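Local coordinates for phosphate-specific transport system accessory protein PhoU homolog (Pseudomonas aeruginosa, PDB 4Q25), which probably helps regulate phosphate uptake, as a homodimeric, mainly helical accessory protein of the PhoU family, at residues K139-A144 with E202-H207; S158-D163 with I211-I216. One frame throughout, in Å; residues are numbered along the deposited sequence.

Interaction 1. Residues K139-A144 with E202-H207; sequences KMVQEA and ERIGDH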
ATOM      1  N   LYS A 139     -13.158   8.489 -10.536  1.00 40.23           N
ATOM      2  CA  LYS A 139     -13.866   9.713 -10.164  1.00 43.42           C
ATOM      3  C   LYS A 139     -13.436  10.194  -8.786  1.00 37.30           C
ATOM      4  O   LYS A 139     -13.081  11.332  -8.619  1.00 41.56           O
ATOM      5  CB  LYS A 139     -15.397   9.583 -10.215  1.00 44.80           C
ATOM      6  CG  LYS A 139     -16.066  10.966 -10.335  1.00 52.34           C
ATOM      7  CD  LYS A 139     -17.592  10.933 -10.324  1.00 59.83           C
ATOM      8  CE  LYS A 139     -18.201  12.287 -10.751  1.00 64.89           C
ATOM      9  NZ  LYS A 139     -19.542  12.171 -11.424  1.00 66.87           N
ATOM     10  N   MET A 140     -13.454   9.306  -7.818  1.00 38.34           N
ATOM     11  CA  MET A 140     -12.897   9.585  -6.489  1.00 40.18           C
ATOM     12  C   MET A 140     -11.511  10.229  -6.541  1.00 41.90           C
ATOM     13  O   MET A 140     -11.235  11.136  -5.763  1.00 43.06           O
ATOM     14  CB  MET A 140     -12.822   8.316  -5.662  1.00 39.78           C
ATOM     15  CG  MET A 140     -14.183   7.782  -5.263  1.00 39.51           C
ATOM     16  SD  MET A 140     -14.097   6.255  -4.340  1.00 42.18           S
ATOM     17  CE  MET A 140     -13.336   6.796  -2.827  1.00 42.13           C
ATOM     18  N   VAL A 141     -10.654   9.791  -7.458  1.00 40.42           N
ATOM     19  CA  VAL A 141      -9.334  10.393  -7.595  1.00 39.82           C
ATOM     20  C   VAL A 141      -9.416  11.824  -8.124  1.00 40.00           C
ATOM     21  O   VAL A 141      -8.836  12.706  -7.511  1.00 38.90           O
ATOM     22  CB  VAL A 141      -8.397   9.559  -8.495  1.00 38.73           C
ATOM     23  CG1 VAL A 141      -7.138  10.338  -8.856  1.00 36.75           C
ATOM     24  CG2 VAL A 141      -8.012   8.280  -7.800  1.00 37.53           C
ATOM     25  N   GLN A 142     -10.113  12.044  -9.248  1.00 42.98           N
ATOM     26  CA  GLN A 142     -10.376  13.397  -9.782  1.00 42.97           C
ATOM     27  C   GLN A 142     -10.894  14.322  -8.678  1.00 42.08           C
ATOM     28  O   GLN A 142     -10.405  15.419  -8.507  1.00 39.92           O
ATOM     29  CB  GLN A 142     -11.435  13.441 -10.890  1.00 51.65           C
ATOM     30  CG  GLN A 142     -11.455  12.332 -11.937  1.00 62.27           C
ATOM     31  CD  GLN A 142     -12.590  12.515 -12.965  1.00 71.02           C
ATOM     32  OE1 GLN A 142     -13.119  13.632 -13.118  1.00 72.97           O
ATOM     33  NE2 GLN A 142     -12.980  11.414 -13.667  1.00 64.30           N
ATOM     34  N   GLU A 143     -11.867  13.847  -7.920  1.00 40.69           N
ATOM     35  CA  GLU A 143     -12.558  14.670  -6.934  1.00 46.42           C
ATOM     36  C   GLU A 143     -11.644  15.033  -5.770  1.00 49.13           C
ATOM     37  O   GLU A 143     -11.601  16.196  -5.347  1.00 52.22           O
ATOM     38  CB  GLU A 143     -13.849  13.984  -6.434  1.00 44.22           C
ATOM     39  CG  GLU A 143     -14.989  14.039  -7.467  1.00 50.49           C
ATOM     40  CD  GLU A 143     -16.285  13.376  -7.011  1.00 47.82           C
ATOM     41  OE1 GLU A 143     -16.266  12.360  -6.303  1.00 50.10           O
ATOM     42  OE2 GLU A 143     -17.353  13.857  -7.390  1.00 63.55           O
ATOM     43  N   ALA A 144     -10.912  14.055  -5.257  1.00 44.14           N
ATOM     44  CA  ALA A 144      -9.926  14.330  -4.221  1.00 44.15           C
ATOM     45  C   ALA A 144      -8.904  15.378  -4.700  1.00 44.30           C
ATOM     46  O   ALA A 144      -8.543  16.265  -3.942  1.00 40.57           O
ATOM     47  CB  ALA A 144      -9.231  13.061  -3.807  1.00 43.40           C
ATOM     48  N   GLU A 202     -10.160  -1.185  -5.703  1.00 34.11           N
ATOM     49  CA  GLU A 202     -10.617  -0.859  -4.372  1.00 38.62           C
ATOM     50  C   GLU A 202      -9.554  -0.088  -3.598  1.00 41.35           C
ATOM     51  O   GLU A 202      -9.867   0.862  -2.895  1.00 40.24           O
ATOM     52  CB  GLU A 202     -10.986  -2.119  -3.600  1.00 39.60           C
ATOM     53  CG  GLU A 202     -11.549  -1.798  -2.239  1.00 46.74           C
ATOM     54  CD  GLU A 202     -11.875  -3.007  -1.392  1.00 51.45           C
ATOM     55  OE1 GLU A 202     -12.746  -2.877  -0.510  1.00 54.25           O
ATOM     56  OE2 GLU A 202     -11.258  -4.071  -1.580  1.00 58.19           O
ATOM     57  N   ARG A 203      -8.300  -0.507  -3.731  1.00 38.92           N
ATOM     58  CA  ARG A 203      -7.211   0.187  -3.094  1.00 35.49           C
ATOM     59  C   ARG A 203      -7.024   1.575  -3.679  1.00 35.54           C
ATOM     60  O   ARG A 203      -6.725   2.526  -2.977  1.00 31.09           O
ATOM     61  CB  ARG A 203      -5.927  -0.596  -3.249  1.00 38.20           C
ATOM     62  CG  ARG A 203      -5.854  -1.891  -2.448  1.00 39.15           C
ATOM     63  CD  ARG A 203      -4.970  -1.713  -1.243  1.00 47.04           C
ATOM     64  NE  ARG A 203      -5.598  -0.929  -0.181  1.00 47.91           N
ATOM     65  CZ  ARG A 203      -4.947  -0.165   0.702  1.00 53.65           C
ATOM     66  NH1 ARG A 203      -3.607  -0.011   0.664  1.00 56.88           N
ATOM     67  NH2 ARG A 203      -5.657   0.487   1.617  1.00 56.34           N
ATOM     68  N   ILE A 204      -7.181   1.704  -4.980  1.00 33.76           N
ATOM     69  CA  ILE A 204      -7.126   3.036  -5.565  1.00 35.36           C
ATOM     70  C   ILE A 204      -8.170   3.983  -4.908  1.00 35.15           C
ATOM     71  O   ILE A 204      -7.877   5.129  -4.625  1.00 31.56           O
ATOM     72  CB  ILE A 204      -7.267   2.954  -7.071  1.00 33.52           C
ATOM     73  CG1 ILE A 204      -5.987   2.338  -7.642  1.00 30.86           C
ATOM     74  CG2 ILE A 204      -7.511   4.329  -7.687  1.00 34.43           C
ATOM     75  CD1 ILE A 204      -6.084   1.988  -9.106  1.00 30.33           C
ATOM     76  N   GLY A 205      -9.356   3.464  -4.637  1.00 33.70           N
ATOM     77  CA  GLY A 205     -10.381   4.216  -3.950  1.00 37.33           C
ATOM     78  C   GLY A 205     -10.047   4.476  -2.499  1.00 38.17           C
ATOM     79  O   GLY A 205     -10.345   5.546  -1.997  1.00 36.60           O
ATOM     80  N   ASP A 206      -9.456   3.495  -1.814  1.00 38.69           N
ATOM     81  CA  ASP A 206      -8.953   3.727  -0.454  1.00 42.68           C
ATOM     82  C   ASP A 206      -7.949   4.880  -0.433  1.00 41.51           C
ATOM     83  O   ASP A 206      -8.034   5.723   0.438  1.00 42.36           O
ATOM     84  CB  ASP A 206      -8.320   2.477   0.134  1.00 45.95           C
ATOM     85  CG  ASP A 206      -9.305   1.373   0.357  1.00 48.58           C
ATOM     86  OD1 ASP A 206     -10.534   1.577   0.165  1.00 50.02           O
ATOM     87  OD2 ASP A 206      -8.822   0.274   0.685  1.00 54.38           O
ATOM     88  N   HIS A 207      -7.035   4.951  -1.408  1.00 39.86           N
ATOM     89  CA  HIS A 207      -6.056   6.044  -1.445  1.00 41.19           C
ATOM     90  C   HIS A 207      -6.640   7.424  -1.837  1.00 40.35           C
ATOM     91  O   HIS A 207      -6.170   8.468  -1.390  1.00 42.67           O
ATOM     92  CB  HIS A 207      -4.884   5.697  -2.359  1.00 41.85           C
ATOM     93  CG  HIS A 207      -4.005   4.614  -1.822  1.00 41.72           C
ATOM     94  ND1 HIS A 207      -3.092   4.834  -0.819  1.00 41.03           N
ATOM     95  CD2 HIS A 207      -3.873   3.313  -2.177  1.00 38.05           C
ATOM     96  CE1 HIS A 207      -2.456   3.706  -0.563  1.00 43.77           C
ATOM     97  NE2 HIS A 207      -2.932   2.766  -1.360  1.00 37.52           N
TER
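M140 lays the end of its side chain over the backbone of G205. Its terminal methyl CE reaches the carbonyl oxygen, with M140 CE 3.3 Å from G205 O. The next nearest atom is the carbonyl carbon, with M140 CE 4.0 Å from G205 C. The chain leaves M140 with CG beside the backbone N and anti to the carbonyl carbon (chi1 -69°). It stays extended to SD and bends only at chi3 (67°), which carries CE to the carbonyl. G205 has no side chain, so the thioether packs against main chain. The CA atoms of M140 and G205 are 6.5 Å apart. A second point of contact is purely apolar. The methyl V141 CG2 meets the methyl I204 CG2 at 4.0 Å, and the two branched side chains cross at a slant. Helices 127-149 and 188-220 run in roughly the same direction here. Both segments fall in the second of the two PhoU domains of this helical bundle protein, and helix 153-183 connects the two helices in sequence. M140 also touches V166 of that connecting helix. I204 has I103 of helix 84-120 and V37 of helix 15-45 as further neighbours, which places the contact against those two helices. No hydrogen bond joins the two segments. Polar groups of 202-207 pair away from 139-144: R203 makes a salt bridge to D206 that includes a weak hydrogen bond, R203 NH2 to D206 OD2, 3.3 Å. H207 uses ND1 for a hydrogen bond to D99.

Interaction 2. Residues S158-D163 with I211-I216; sequences SVAQYD and IAELVI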
ATOM      1  N   SER A 158     -17.332  13.932   0.891  1.00 50.51           N
ATOM      2  CA  SER A 158     -18.206  13.010   0.165  1.00 54.30           C
ATOM      3  C   SER A 158     -17.392  11.899  -0.533  1.00 52.93           C
ATOM      4  O   SER A 158     -17.794  10.734  -0.534  1.00 49.52           O
ATOM      5  CB  SER A 158     -19.040  13.769  -0.841  1.00 52.83           C
ATOM      6  OG  SER A 158     -18.208  14.680  -1.513  1.00 58.82           O
ATOM      7  N   VAL A 159     -16.244  12.273  -1.097  1.00 53.20           N
ATOM      8  CA  VAL A 159     -15.261  11.301  -1.579  1.00 48.11           C
ATOM      9  C   VAL A 159     -15.009  10.239  -0.523  1.00 50.59           C
ATOM     10  O   VAL A 159     -15.266   9.027  -0.730  1.00 49.72           O
ATOM     11  CB  VAL A 159     -13.941  11.968  -1.957  1.00 48.24           C
ATOM     12  CG1 VAL A 159     -12.867  10.923  -2.217  1.00 48.65           C
ATOM     13  CG2 VAL A 159     -14.132  12.845  -3.185  1.00 43.60           C
ATOM     14  N   ALA A 160     -14.539  10.686   0.627  1.00 50.58           N
ATOM     15  CA  ALA A 160     -14.263   9.766   1.728  1.00 52.62           C
ATOM     16  C   ALA A 160     -15.463   8.893   2.072  1.00 55.88           C
ATOM     17  O   ALA A 160     -15.316   7.704   2.376  1.00 59.35           O
ATOM     18  CB  ALA A 160     -13.806  10.544   2.957  1.00 56.45           C
ATOM     19  N   GLN A 161     -16.654   9.475   2.024  1.00 56.56           N
ATOM     20  CA  GLN A 161     -17.873   8.726   2.314  1.00 55.14           C
ATOM     21  C   GLN A 161     -18.209   7.741   1.215  1.00 52.52           C
ATOM     22  O   GLN A 161     -18.762   6.681   1.482  1.00 54.22           O
ATOM     23  CB  GLN A 161     -19.060   9.678   2.482  1.00 62.49           C
ATOM     24  CG  GLN A 161     -19.085  10.440   3.799  1.00 62.05           C
ATOM     25  CD  GLN A 161     -20.060  11.613   3.760  1.00 69.08           C
ATOM     26  OE1 GLN A 161     -20.513  12.027   2.686  1.00 69.16           O
ATOM     27  NE2 GLN A 161     -20.377  12.168   4.935  1.00 64.69           N
ATOM     28  N   TYR A 162     -17.903   8.090  -0.030  1.00 51.85           N
ATOM     29  CA  TYR A 162     -18.232   7.204  -1.142  1.00 53.27           C
ATOM     30  C   TYR A 162     -17.383   5.931  -1.162  1.00 52.85           C
ATOM     31  O   TYR A 162     -17.729   4.983  -1.863  1.00 50.17           O
ATOM     32  CB  TYR A 162     -18.081   7.914  -2.473  1.00 55.93           C
ATOM     33  CG  TYR A 162     -18.897   7.270  -3.574  1.00 63.85           C
ATOM     34  CD1 TYR A 162     -20.287   7.433  -3.621  1.00 61.79           C
ATOM     35  CD2 TYR A 162     -18.289   6.505  -4.571  1.00 65.12           C
ATOM     36  CE1 TYR A 162     -21.043   6.843  -4.615  1.00 63.66           C
ATOM     37  CE2 TYR A 162     -19.040   5.921  -5.576  1.00 67.12           C
ATOM     38  CZ  TYR A 162     -20.415   6.096  -5.599  1.00 66.78           C
ATOM     39  OH  TYR A 162     -21.164   5.530  -6.606  1.00 63.91           O
ATOM     40  N   ASP A 163     -16.283   5.926  -0.403  1.00 48.52           N
ATOM     41  CA  ASP A 163     -15.399   4.786  -0.341  1.00 48.87           C
ATOM     42  C   ASP A 163     -16.100   3.619   0.283  1.00 49.52           C
ATOM     43  O   ASP A 163     -15.815   2.490  -0.055  1.00 46.74           O
ATOM     44  CB  ASP A 163     -14.124   5.093   0.449  1.00 49.92           C
ATOM     45  CG  ASP A 163     -13.045   4.041   0.234  1.00 48.40           C
ATOM     46  OD1 ASP A 163     -12.920   3.571  -0.899  1.00 50.40           O
ATOM     47  OD2 ASP A 163     -12.319   3.689   1.174  1.00 48.79           O
ATOM     48  N   ILE A 211      -6.383  10.787   0.528  1.00 43.71           N
ATOM     49  CA  ILE A 211      -6.012  12.124   0.066  1.00 44.48           C
ATOM     50  C   ILE A 211      -7.109  13.135   0.380  1.00 48.80           C
ATOM     51  O   ILE A 211      -6.823  14.311   0.591  1.00 46.58           O
ATOM     52  CB  ILE A 211      -5.746  12.157  -1.430  1.00 40.38           C
ATOM     53  CG1 ILE A 211      -4.506  11.333  -1.753  1.00 41.80           C
ATOM     54  CG2 ILE A 211      -5.573  13.587  -1.910  1.00 37.44           C
ATOM     55  CD1 ILE A 211      -4.390  11.000  -3.224  1.00 42.63           C
ATOM     56  N   ALA A 212      -8.355  12.666   0.396  1.00 50.76           N
ATOM     57  CA  ALA A 212      -9.490  13.508   0.752  1.00 52.49           C
ATOM     58  C   ALA A 212      -9.409  13.905   2.225  1.00 51.50           C
ATOM     59  O   ALA A 212      -9.615  15.066   2.580  1.00 51.49           O
ATOM     60  CB  ALA A 212     -10.808  12.798   0.451  1.00 49.16           C
ATOM     61  N   GLU A 213      -9.079  12.932   3.061  1.00 49.52           N
ATOM     62  CA  GLU A 213      -8.985  13.132   4.492  1.00 52.03           C
ATOM     63  C   GLU A 213      -7.848  14.094   4.830  1.00 56.60           C
ATOM     64  O   GLU A 213      -7.932  14.859   5.800  1.00 61.20           O
ATOM     65  CB  GLU A 213      -8.845  11.794   5.214  1.00 50.38           C
ATOM     66  CG  GLU A 213     -10.190  11.084   5.366  1.00 51.79           C
ATOM     67  CD  GLU A 213     -10.104   9.619   5.815  1.00 57.41           C
ATOM     68  OE1 GLU A 213      -9.038   8.960   5.759  1.00 61.46           O
ATOM     69  OE2 GLU A 213     -11.150   9.094   6.226  1.00 63.99           O
ATOM     70  N   LEU A 214      -6.810  14.094   4.001  1.00 55.83           N
ATOM     71  CA  LEU A 214      -5.713  15.037   4.165  1.00 56.53           C
ATOM     72  C   LEU A 214      -6.176  16.453   3.837  1.00 57.41           C
ATOM     73  O   LEU A 214      -5.702  17.416   4.438  1.00 54.99           O
ATOM     74  CB  LEU A 214      -4.519  14.656   3.291  1.00 51.99           C
ATOM     75  CG  LEU A 214      -3.793  13.377   3.714  1.00 52.72           C
ATOM     76  CD1 LEU A 214      -2.864  12.863   2.628  1.00 48.03           C
ATOM     77  CD2 LEU A 214      -2.998  13.597   4.978  1.00 53.30           C
ATOM     78  N   VAL A 215      -7.087  16.572   2.876  1.00 57.43           N
ATOM     79  CA  VAL A 215      -7.640  17.872   2.489  1.00 62.84           C
ATOM     80  C   VAL A 215      -8.541  18.413   3.603  1.00 60.78           C
ATOM     81  O   VAL A 215      -8.623  19.615   3.824  1.00 59.54           O
ATOM     82  CB  VAL A 215      -8.404  17.800   1.144  1.00 61.85           C
ATOM     83  CG1 VAL A 215      -9.084  19.133   0.818  1.00 63.22           C
ATOM     84  CG2 VAL A 215      -7.444  17.436   0.011  1.00 61.86           C
ATOM     85  N   ILE A 216      -9.194  17.509   4.309  1.00 59.66           N
ATOM     86  CA  ILE A 216     -10.017  17.885   5.442  1.00 61.61           C
ATOM     87  C   ILE A 216      -9.117  18.480   6.523  1.00 66.40           C
ATOM     88  O   ILE A 216      -9.340  19.605   6.992  1.00 65.68           O
ATOM     89  CB  ILE A 216     -10.795  16.666   5.971  1.00 55.50           C
ATOM     90  CG1 ILE A 216     -11.975  16.375   5.038  1.00 55.18           C
ATOM     91  CG2 ILE A 216     -11.292  16.912   7.379  1.00 58.55           C
ATOM     92  CD1 ILE A 216     -12.644  15.042   5.272  1.00 53.33           C
TER
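Helix segments 158-163 and 211-216 run closer to antiparallel than to parallel, at 145° between their directions, with their axes 9.0 Å apart at closest approach. The CA atoms of A160 and A212 are 6.1 Å apart. The methyl of A212 points at the other helix and rests against V159. A212 CB lies 3.9 Å from V159 CG1. V159 CB is almost as near, 4.0 Å from A212 CB. With chi1 at 170°, V159 turns CG1, the branch anti to its backbone N, onto the A212 methyl. A212 CB also lies 4.3 Å from A160 N, so the methyl packs on main chain as well. At the outer edge, E213 brings its aliphatic part alongside A160, with E213 CG 4.4 Å from A160 CB. Helices 153-183 and 188-220 follow each other in the chain. V159 and V215 also touch helix 127-149, on E143 and F148. D163 lies beyond the touching residues and makes a salt bridge to R209. No hydrogen bond or salt bridge links the two segments, so small apolar groups and the methylene part of one glutamate hold this contact by van der Waals packing.

How the interactions relate
Both contacts use helix 188-220, with helix 127-149 in interaction 1 and helix 153-183 in interaction 2. The centre of interaction 1 lies about 5 Å from the centre of the chain, all touching residues buried; that of interaction 2, partly exposed, about 13 Å. Neither has cross-helix hydrogen bonds. Interaction 1 sets a thioether on a glycine carbonyl beside a valine-isoleucine pair; interaction 2 packs alanines against a valine and a glutamate's methylenes. Where they touch, D206 OD1 and D163 OD2 are like charges 2.9 Å apart; R209 salt-bridges D163 and forms a long, weak ion pair with D206. E202/D206 and D163/D167 have the E(D)XXXD spacing that carries metal in some relatives; a metal role here is not established.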